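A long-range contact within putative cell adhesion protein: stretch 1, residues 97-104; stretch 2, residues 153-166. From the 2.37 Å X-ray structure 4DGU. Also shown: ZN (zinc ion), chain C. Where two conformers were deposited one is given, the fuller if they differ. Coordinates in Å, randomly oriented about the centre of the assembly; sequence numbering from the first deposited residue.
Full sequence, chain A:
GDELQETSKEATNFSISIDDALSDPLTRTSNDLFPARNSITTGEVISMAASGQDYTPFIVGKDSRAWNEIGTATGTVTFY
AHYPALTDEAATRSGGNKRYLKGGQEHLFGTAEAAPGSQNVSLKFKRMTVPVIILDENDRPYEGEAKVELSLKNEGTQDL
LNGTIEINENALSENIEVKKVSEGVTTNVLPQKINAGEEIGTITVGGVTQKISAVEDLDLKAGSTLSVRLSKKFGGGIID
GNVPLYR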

# COMPACT_ATOMS: atom_id res chain seq x y z
N ASN A 97 -20.40 8.54 30.31
CA ASN A 97 -20.40 8.10 28.91
C ASN A 97 -18.98 8.17 28.28
O ASN A 97 -18.56 7.22 27.62
CB ASN A 97 -21.38 8.97 28.10
N LYS A 98 -18.29 9.31 28.43
CA LYS A 98 -16.96 9.58 27.86
C LYS A 98 -16.04 10.23 28.89
O LYS A 98 -16.51 10.74 29.90
CB LYS A 98 -17.10 10.48 26.63
CG LYS A 98 -17.59 9.72 25.41
CD LYS A 98 -17.81 10.60 24.20
CE LYS A 98 -17.97 9.77 22.94
NZ LYS A 98 -19.30 9.09 22.84
N ARG A 99 -14.71 10.19 28.64
CA ARG A 99 -13.73 10.84 29.52
C ARG A 99 -12.59 11.40 28.69
O ARG A 99 -12.35 10.92 27.59
CB ARG A 99 -13.21 9.90 30.63
CG ARG A 99 -12.38 8.73 30.13
CD ARG A 99 -11.55 8.08 31.21
NE ARG A 99 -10.88 6.89 30.68
CZ ARG A 99 -9.96 6.16 31.32
NH1 ARG A 99 -9.59 6.48 32.55
NH2 ARG A 99 -9.41 5.12 30.72
N TYR A 100 -11.86 12.39 29.22
CA TYR A 100 -10.72 12.95 28.51
C TYR A 100 -9.47 12.18 28.87
O TYR A 100 -9.28 11.83 30.03
CB TYR A 100 -10.57 14.45 28.77
CG TYR A 100 -11.82 15.23 28.44
CD1 TYR A 100 -12.20 15.44 27.12
CD2 TYR A 100 -12.63 15.74 29.44
CE1 TYR A 100 -13.34 16.18 26.80
CE2 TYR A 100 -13.78 16.47 29.14
CZ TYR A 100 -14.13 16.68 27.82
OH TYR A 100 -15.27 17.39 27.51
N LEU A 101 -8.62 11.94 27.89
CA LEU A 101 -7.41 11.16 28.03
C LEU A 101 -6.18 11.83 27.40
O LEU A 101 -6.32 12.64 26.47
CB LEU A 101 -7.65 9.81 27.31
CG LEU A 101 -7.33 8.55 28.10
CD1 LEU A 101 -8.04 8.51 29.40
CD2 LEU A 101 -7.74 7.35 27.34
N LYS A 102 -4.98 11.45 27.88
CA LYS A 102 -3.68 11.90 27.37
C LYS A 102 -2.80 10.68 27.01
O LYS A 102 -3.05 9.56 27.49
CB LYS A 102 -2.96 12.82 28.37
CG LYS A 102 -3.53 14.23 28.44
N GLY A 103 -1.79 10.91 26.15
CA GLY A 103 -0.83 9.89 25.76
C GLY A 103 0.18 9.59 26.86
O GLY A 103 0.22 10.27 27.89
N GLY A 104 1.01 8.59 26.60
CA GLY A 104 2.03 8.11 27.52
C GLY A 104 1.72 6.70 27.98
O GLY A 104 2.21 5.73 27.40
N LYS A 153 -0.41 14.85 18.58
CA LYS A 153 -1.49 15.33 19.42
C LYS A 153 -1.58 14.38 20.62
O LYS A 153 -1.53 13.15 20.48
CB LYS A 153 -2.78 15.44 18.61
CG LYS A 153 -2.68 16.55 17.57
CD LYS A 153 -3.75 16.48 16.49
CE LYS A 153 -3.35 17.29 15.27
NZ LYS A 153 -3.03 18.71 15.58
N ASN A 154 -1.62 14.96 21.83
CA ASN A 154 -1.54 14.22 23.07
C ASN A 154 -2.80 14.34 23.94
O ASN A 154 -2.76 13.98 25.12
CB ASN A 154 -0.30 14.72 23.80
CG ASN A 154 0.16 13.90 24.95
OD1 ASN A 154 0.40 12.70 24.83
ND2 ASN A 154 0.30 14.53 26.10
N GLU A 155 -3.94 14.79 23.36
CA GLU A 155 -5.21 14.88 24.10
C GLU A 155 -6.37 14.36 23.28
O GLU A 155 -6.49 14.67 22.10
CB GLU A 155 -5.55 16.31 24.58
CG GLU A 155 -4.81 16.75 25.83
CD GLU A 155 -3.45 17.34 25.55
OE1 GLU A 155 -3.28 17.97 24.48
OE2 GLU A 155 -2.56 17.20 26.42
N GLY A 156 -7.20 13.55 23.91
CA GLY A 156 -8.34 12.94 23.25
C GLY A 156 -9.46 12.60 24.20
O GLY A 156 -9.40 12.89 25.39
N THR A 157 -10.47 11.94 23.66
CA THR A 157 -11.64 11.50 24.40
C THR A 157 -11.78 10.00 24.26
O THR A 157 -11.68 9.49 23.15
CB THR A 157 -12.87 12.28 23.91
OG1 THR A 157 -12.64 13.67 24.16
CG2 THR A 157 -14.16 11.87 24.62
N GLN A 158 -12.05 9.29 25.38
CA GLN A 158 -12.30 7.87 25.36
C GLN A 158 -13.78 7.55 25.60
O GLN A 158 -14.41 8.13 26.49
CB GLN A 158 -11.46 7.12 26.39
CG GLN A 158 -11.61 5.59 26.23
CD GLN A 158 -10.85 4.78 27.22
OE1 GLN A 158 -10.71 5.14 28.38
NE2 GLN A 158 -10.38 3.62 26.79
N ASP A 159 -14.32 6.61 24.81
CA ASP A 159 -15.68 6.10 25.01
C ASP A 159 -15.60 5.04 26.12
O ASP A 159 -14.88 4.06 25.95
CB ASP A 159 -16.25 5.53 23.69
CG ASP A 159 -17.73 5.22 23.78
OD1 ASP A 159 -18.09 4.26 24.48
OD2 ASP A 159 -18.53 5.97 23.17
N LEU A 160 -16.28 5.23 27.25
CA LEU A 160 -16.17 4.28 28.37
C LEU A 160 -16.91 2.96 28.14
O LEU A 160 -16.61 1.98 28.83
CB LEU A 160 -16.64 4.93 29.68
CG LEU A 160 -15.79 6.12 30.12
CD1 LEU A 160 -16.39 6.78 31.35
CD2 LEU A 160 -14.34 5.72 30.38
N LEU A 161 -17.79 2.91 27.14
CA LEU A 161 -18.59 1.73 26.82
C LEU A 161 -17.91 0.84 25.78
O LEU A 161 -18.12 -0.36 25.81
CB LEU A 161 -19.98 2.16 26.33
CG LEU A 161 -21.07 2.55 27.38
CD1 LEU A 161 -20.55 3.50 28.48
CD2 LEU A 161 -22.24 3.21 26.70
N ASN A 162 -17.08 1.40 24.87
CA ASN A 162 -16.38 0.56 23.89
C ASN A 162 -14.83 0.75 23.88
O ASN A 162 -14.16 0.10 23.08
CB ASN A 162 -16.96 0.73 22.47
CG ASN A 162 -16.74 2.07 21.80
OD1 ASN A 162 -15.74 2.76 22.01
ND2 ASN A 162 -17.63 2.42 20.90
N GLY A 163 -14.31 1.62 24.75
CA GLY A 163 -12.88 1.87 24.89
C GLY A 163 -12.21 2.76 23.86
O GLY A 163 -11.07 3.17 24.08
N THR A 164 -12.88 3.07 22.73
CA THR A 164 -12.36 3.85 21.60
C THR A 164 -11.91 5.27 21.99
O THR A 164 -12.62 6.02 22.64
CB THR A 164 -13.39 3.86 20.47
OG1 THR A 164 -13.52 2.53 19.99
CG2 THR A 164 -12.97 4.71 19.29
N ILE A 165 -10.70 5.63 21.53
CA ILE A 165 -10.09 6.94 21.76
C ILE A 165 -10.10 7.71 20.44
O ILE A 165 -9.71 7.18 19.40
CB ILE A 165 -8.65 6.84 22.36
CG1 ILE A 165 -8.67 6.03 23.67
CG2 ILE A 165 -8.06 8.25 22.59
CD1 ILE A 165 -7.30 5.53 24.14
N GLU A 166 -10.57 8.95 20.51
CA GLU A 166 -10.62 9.85 19.35
C GLU A 166 -9.90 11.12 19.78
O GLU A 166 -10.21 11.68 20.83
CB GLU A 166 -12.07 10.09 18.86
CG GLU A 166 -12.31 11.26 17.90
CD GLU A 166 -11.60 11.33 16.55
OE1 GLU A 166 -11.50 10.29 15.86
OE2 GLU A 166 -11.21 12.46 16.16
ZN ZN C . -1.30 18.85 26.00

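The strand through Lys98 to Leu101 runs antiparallel to the strand through Gly156 to Asp159, their axes approaching to 4.4 Å and their N-to-C directions 142° apart. Arg99 and Gln158 form a hydrogen-bonded pair, with Arg99 N to Gln158 O at 3.0 Å and Gln158 N to Arg99 O at 2.8 Å. Two residues along, Leu101 and Gly156 repeat the pattern: Leu101 N to Gly156 O is 2.8 Å and Gly156 N to Leu101 O is 2.9 Å. Between these pairs Tyr100 faces Thr157 with no backbone hydrogen bond between the two, and the chains draw closer, Tyr100 CA to Thr157 CA 4.5 Å; here CA-H groups approach carbonyls instead, as in Thr157 CA to Arg99 O at 3.3 Å and Tyr100 CA to Gly156 O at 3.4 Å. Beyond Asp159 the ladder gains one more bond, from Leu160 N to Asn97 O at 3.0 Å. At the other end it loosens: Gly103 N makes only weak bonds to Asn154 O (3.4 Å) and Asn154 OD1 (3.1 Å). A CB on Gly103 would clash with that same OD1.

Side chains alternate between the two faces of the sheet. Lys98, Tyr100, Lys102, Thr157, Glu155 and Asp159 share one face. There Lys98 NZ reaches Asp159 OD2 at 3.2 Å, a salt bridge between opposite charges on directly paired residues. The other carboxylate oxygen, Asp159 OD1, accepts bonds from Leu161 N (3.0 Å) and Asn162 N (3.1 Å), tying the side chain to the turn that follows. Tyr100 CD1 lies 3.5 Å from Thr157 OG1, a van der Waals contact. Glu155 OE2 binds the zinc ion at 2.1 Å, with a second ligand atom from elsewhere in the structure.

Arg99, Leu101 and Gln158 occupy the opposite face. Gln158 OE1 sits at the edge of the Arg99 guanidinium, near its plane, and accepts from both Arg99 NE (2.9 Å) and Arg99 NH2 (2.7 Å), so one amide oxygen meets two N-H groups of the cation. The amide's other end donates from Gln158 NE2 to Gly163 O at 2.8 Å, anchoring the turn. Arg99 also offers its aliphatic stem: Arg99 CG lies 3.6 Å from Leu160 CD2. Buried Leu101 packs against Ile165, Leu101 CD2 to Ile165 CD1 at 3.7 Å. Ile165 belongs to the strand that returns after the turn, and its side chain extends back across the middle strand to meet Leu101; Gly156, paired with Leu101, has no side chain, and a CB there would clash with Glu166 O. Together the stretches bury 772 Å², summed over both sides.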